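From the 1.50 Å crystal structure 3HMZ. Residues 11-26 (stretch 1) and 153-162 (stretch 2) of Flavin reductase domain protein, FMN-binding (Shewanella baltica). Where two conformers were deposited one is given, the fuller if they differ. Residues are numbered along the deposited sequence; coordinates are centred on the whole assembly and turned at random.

Stretch 1, residues 11-26: DNNIAAVELAKAYRLL
Stretch 2, residues 153-162: EVIGAWADTQ

How do the two backbones run and bond? Residues 14-16 form a short strand beside strand 153-160, antiparallel, with 147° between their N-to-C directions and axes 4.6 Å apart at closest approach. Ile-14 faces Asp-160 (CA-CA 4.6 Å) and Ala-16 faces Trp-158 (CA-CA 4.2 Å) as non-hydrogen-bonded pairs, flanking the hydrogen-bonded pair Ala-15 and Ala-159 (CA-CA 5.7 Å). That central pair bonds twice: Ala-15 N gives to Ala-159 O at 3.0 Å, and Ala-159 N to Ala-15 O at 2.9 Å. The ladder continues beyond the short strand, with Val-17 N to Ala-157 O at 2.9 Å and Thr-161 N to Asn-13 O at 2.9 Å, all four nearly linear. Extended phi/psi values, such as -129/153 at Ala-15 and -155/158 at Ala-159, go with NH and C=O groups that point across to the other strand.

Where do polar side chains and water add to this ladder? Asn-13 takes chi1 t and Thr-161 chi1 p, so Thr-161 OG1 donates to Asn-13 OD1 at 2.8 Å, a side-chain bond beside the backbone one. Asp-160, chi1 t, is reached through water 1, which accepts from Asn-13 N at 2.9 Å and donates to Asp-160 OD1 at 2.7 Å. A second water donates to Val-17 O at 2.7 Å and accepts only a weak bond from Ala-157 N at 3.4 Å.

What fills the space beside Ala-157 and Ala-159, and what does the Ala-15 side chain meet? After Val-17 the chain turns, and residues 22-25 have helical phi/psi, bringing Ala-22 and Leu-25 toward the strand. The small methyls allow close approach: Ala-22 CB lies 3.6 Å from Ala-157 CB, while Leu-25, rotamer m,t, places CD1 4.0 Å from Ala-157 CB and CD2 4.1 Å from Ala-159 CB. Val-17, chi1 t, sets CG2 3.8 Å from Ala-159 CB. On the side of the sheet shared by Ala-15 and Ala-159, Ala-15 CB also comes 3.4 Å from Thr-161 CG2. Leu-19, rotamer t,p, starts sideways but its end comes nearer, with CD1 4.1 Å from Val-154 CG1. These contacts cover apolar surface on both stretches, with Ala-22, Leu-25, Ala-157 and Ala-159 buried.

How does Trp-158 meet the short strand? Its chi1 is m and chi2 -94°. Ile-14, rotamer m,t, packs CG2 3.8 Å from Trp-158 CB, and Ala-16 CB lies 4.1 Å from Trp-158 CD1, although the Ala-16 CA-to-CB bond points away. Altogether the contact buries 712 Å², counting both stretches.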

# COMPACT_ATOMS: atom_id res chain seq x y z
N ASP A 11 11.97 23.25 14.66
CA ASP A 11 11.65 22.79 13.31
C ASP A 11 12.19 21.40 13.07
O ASP A 11 13.24 21.05 13.59
CB ASP A 11 12.29 23.70 12.28
CG ASP A 11 11.64 25.06 12.22
OD1 ASP A 11 10.63 25.27 12.91
OD2 ASP A 11 12.13 25.88 11.43
N ASN A 12 11.44 20.63 12.29
CA ASN A 12 11.87 19.29 11.95
C ASN A 12 13.13 19.39 11.10
O ASN A 12 13.27 20.31 10.27
CB ASN A 12 10.75 18.50 11.22
CG ASN A 12 9.54 18.23 12.12
OD1 ASN A 12 9.67 18.10 13.34
ND2 ASN A 12 8.35 18.13 11.51
N ASN A 13 14.07 18.50 11.36
CA ASN A 13 15.31 18.43 10.60
C ASN A 13 15.06 17.53 9.38
O ASN A 13 14.81 16.34 9.54
CB ASN A 13 16.37 17.79 11.47
CG ASN A 13 17.70 17.72 10.80
OD1 ASN A 13 18.22 16.62 10.55
ND2 ASN A 13 18.25 18.89 10.44
N ILE A 14 15.14 18.10 8.19
CA ILE A 14 14.94 17.39 6.91
C ILE A 14 16.29 17.00 6.33
O ILE A 14 17.21 17.84 6.27
CB ILE A 14 14.23 18.28 5.86
CG1 ILE A 14 12.83 18.66 6.33
CG2 ILE A 14 14.14 17.56 4.48
CD1 ILE A 14 12.06 19.58 5.39
N ALA A 15 16.41 15.75 5.89
CA ALA A 15 17.59 15.25 5.22
C ALA A 15 17.14 14.57 3.94
O ALA A 15 16.02 14.04 3.86
CB ALA A 15 18.35 14.25 6.10
N ALA A 16 18.02 14.55 2.95
CA ALA A 16 17.82 13.73 1.77
C ALA A 16 17.86 12.24 2.20
O ALA A 16 18.55 11.84 3.14
CB ALA A 16 18.92 13.94 0.71
N VAL A 17 17.08 11.46 1.47
CA VAL A 17 17.03 10.01 1.59
C VAL A 17 17.70 9.51 0.32
O VAL A 17 17.25 9.81 -0.79
CB VAL A 17 15.60 9.47 1.69
CG1 VAL A 17 15.54 7.92 1.58
CG2 VAL A 17 14.93 9.96 2.99
N GLU A 18 18.77 8.74 0.50
CA GLU A 18 19.47 8.10 -0.62
C GLU A 18 18.41 7.56 -1.59
O GLU A 18 17.51 6.82 -1.16
CB GLU A 18 20.34 6.94 -0.02
CG GLU A 18 21.04 6.16 -0.98
CD GLU A 18 21.74 4.96 -0.40
OE1 GLU A 18 21.74 4.65 0.85
OE2 GLU A 18 22.24 4.27 -1.26
N LEU A 19 18.50 7.90 -2.88
CA LEU A 19 17.44 7.56 -3.83
C LEU A 19 17.13 6.05 -3.88
O LEU A 19 15.96 5.68 -3.93
CB LEU A 19 17.73 8.14 -5.21
CG LEU A 19 16.57 8.41 -6.13
CD1 LEU A 19 15.50 9.31 -5.47
CD2 LEU A 19 17.10 8.99 -7.44
N ALA A 20 18.17 5.22 -3.75
CA ALA A 20 18.04 3.77 -3.72
C ALA A 20 17.26 3.23 -2.51
O ALA A 20 16.91 2.04 -2.50
CB ALA A 20 19.45 3.12 -3.72
N LYS A 21 17.06 4.05 -1.47
CA LYS A 21 16.25 3.66 -0.30
C LYS A 21 14.90 4.35 -0.24
O LYS A 21 14.13 4.08 0.71
CB LYS A 21 17.02 3.94 0.99
CG LYS A 21 18.32 3.17 1.03
CD LYS A 21 18.68 2.66 2.33
CE LYS A 21 20.00 1.87 2.33
NZ LYS A 21 20.06 0.66 1.43
N ALA A 22 14.62 5.25 -1.20
CA ALA A 22 13.36 6.00 -1.21
C ALA A 22 12.11 5.12 -1.12
O ALA A 22 11.12 5.49 -0.50
CB ALA A 22 13.27 6.94 -2.47
N TYR A 23 12.17 3.94 -1.74
CA TYR A 23 11.00 3.01 -1.71
C TYR A 23 10.58 2.66 -0.27
O TYR A 23 9.40 2.40 0.00
CB TYR A 23 11.26 1.72 -2.49
CG TYR A 23 12.16 0.76 -1.76
CD1 TYR A 23 13.56 0.90 -1.78
CD2 TYR A 23 11.63 -0.26 -1.00
CE1 TYR A 23 14.37 0.05 -1.05
CE2 TYR A 23 12.43 -1.10 -0.27
CZ TYR A 23 13.81 -0.96 -0.31
OH TYR A 23 14.61 -1.80 0.44
N ARG A 24 11.54 2.69 0.66
CA ARG A 24 11.24 2.35 2.06
C ARG A 24 10.28 3.33 2.73
O ARG A 24 9.60 2.99 3.69
CB ARG A 24 12.51 2.24 2.87
CG ARG A 24 13.38 1.08 2.40
CD ARG A 24 14.54 0.94 3.26
NE ARG A 24 15.45 -0.10 2.79
CZ ARG A 24 16.59 -0.40 3.40
NH1 ARG A 24 16.99 0.30 4.45
NH2 ARG A 24 17.36 -1.36 2.91
N LEU A 25 10.21 4.55 2.19
CA LEU A 25 9.32 5.56 2.71
C LEU A 25 7.84 5.14 2.55
O LEU A 25 6.97 5.66 3.25
CB LEU A 25 9.57 6.91 2.01
CG LEU A 25 10.97 7.48 2.23
CD1 LEU A 25 11.25 8.70 1.33
CD2 LEU A 25 11.24 7.83 3.71
N LEU A 26 7.55 4.26 1.58
CA LEU A 26 6.19 3.83 1.30
C LEU A 26 5.95 2.35 1.56
O LEU A 26 4.86 1.87 1.31
CB LEU A 26 5.83 4.14 -0.16
CG LEU A 26 5.93 5.59 -0.59
CD1 LEU A 26 5.58 5.75 -2.05
CD2 LEU A 26 5.06 6.51 0.30
N GLU A 153 8.46 8.10 -11.96
CA GLU A 153 9.80 7.91 -11.45
C GLU A 153 9.97 8.86 -10.26
O GLU A 153 9.55 10.02 -10.30
CB GLU A 153 10.85 8.16 -12.53
CG GLU A 153 12.28 8.33 -12.04
CD GLU A 153 13.31 8.00 -13.13
OE1 GLU A 153 12.93 7.99 -14.35
OE2 GLU A 153 14.45 7.67 -12.76
N VAL A 154 10.58 8.36 -9.20
CA VAL A 154 10.89 9.19 -8.02
C VAL A 154 12.28 9.77 -8.32
O VAL A 154 13.27 9.01 -8.53
CB VAL A 154 10.89 8.37 -6.74
CG1 VAL A 154 11.43 9.21 -5.58
CG2 VAL A 154 9.46 7.84 -6.47
N ILE A 155 12.35 11.09 -8.40
CA ILE A 155 13.58 11.82 -8.72
C ILE A 155 14.27 12.48 -7.55
O ILE A 155 15.36 13.03 -7.70
CB ILE A 155 13.33 12.85 -9.89
CG1 ILE A 155 12.34 13.95 -9.47
CG2 ILE A 155 12.81 12.08 -11.14
CD1 ILE A 155 12.14 15.07 -10.54
N GLY A 156 13.62 12.48 -6.39
CA GLY A 156 14.19 13.03 -5.19
C GLY A 156 13.37 12.56 -4.01
O GLY A 156 12.16 12.32 -4.16
N ALA A 157 14.03 12.40 -2.85
CA ALA A 157 13.36 11.94 -1.65
C ALA A 157 14.00 12.56 -0.44
O ALA A 157 15.24 12.75 -0.40
CB ALA A 157 13.38 10.42 -1.58
N TRP A 158 13.18 12.90 0.57
CA TRP A 158 13.63 13.56 1.79
C TRP A 158 12.75 13.11 2.94
O TRP A 158 11.62 12.68 2.72
CB TRP A 158 13.53 15.11 1.67
CG TRP A 158 14.18 15.67 0.45
CD1 TRP A 158 15.46 16.15 0.36
CD2 TRP A 158 13.63 15.74 -0.86
NE1 TRP A 158 15.72 16.58 -0.91
CE2 TRP A 158 14.62 16.35 -1.69
CE3 TRP A 158 12.40 15.41 -1.42
CZ2 TRP A 158 14.40 16.60 -3.06
CZ3 TRP A 158 12.18 15.68 -2.78
CH2 TRP A 158 13.18 16.26 -3.58
N ALA A 159 13.24 13.22 4.15
CA ALA A 159 12.46 12.88 5.32
C ALA A 159 12.93 13.58 6.57
O ALA A 159 14.09 13.99 6.69
CB ALA A 159 12.46 11.32 5.53
N ASP A 160 12.00 13.68 7.51
CA ASP A 160 12.26 14.19 8.86
C ASP A 160 13.12 13.16 9.58
O ASP A 160 12.65 12.05 9.85
CB ASP A 160 10.90 14.41 9.54
CG ASP A 160 10.98 14.79 10.96
OD1 ASP A 160 12.05 14.76 11.59
OD2 ASP A 160 9.88 15.13 11.46
N THR A 161 14.33 13.56 9.95
CA THR A 161 15.27 12.64 10.55
C THR A 161 14.87 12.11 11.91
O THR A 161 15.45 11.14 12.36
CB THR A 161 16.67 13.23 10.65
OG1 THR A 161 16.65 14.42 11.45
CG2 THR A 161 17.25 13.55 9.23
N GLN A 162 13.94 12.77 12.60
CA GLN A 162 13.45 12.20 13.86
C GLN A 162 12.62 10.92 13.64
O GLN A 162 12.55 10.06 14.55
CB GLN A 162 12.59 13.18 14.61
CG GLN A 162 12.32 12.72 16.03
CD GLN A 162 11.65 13.76 16.87
OE1 GLN A 162 10.80 14.52 16.40
NE2 GLN A 162 12.03 13.79 18.19
O HOH W 1 13.34 16.46 13.28
O HOH W 2 17.29 11.45 -2.96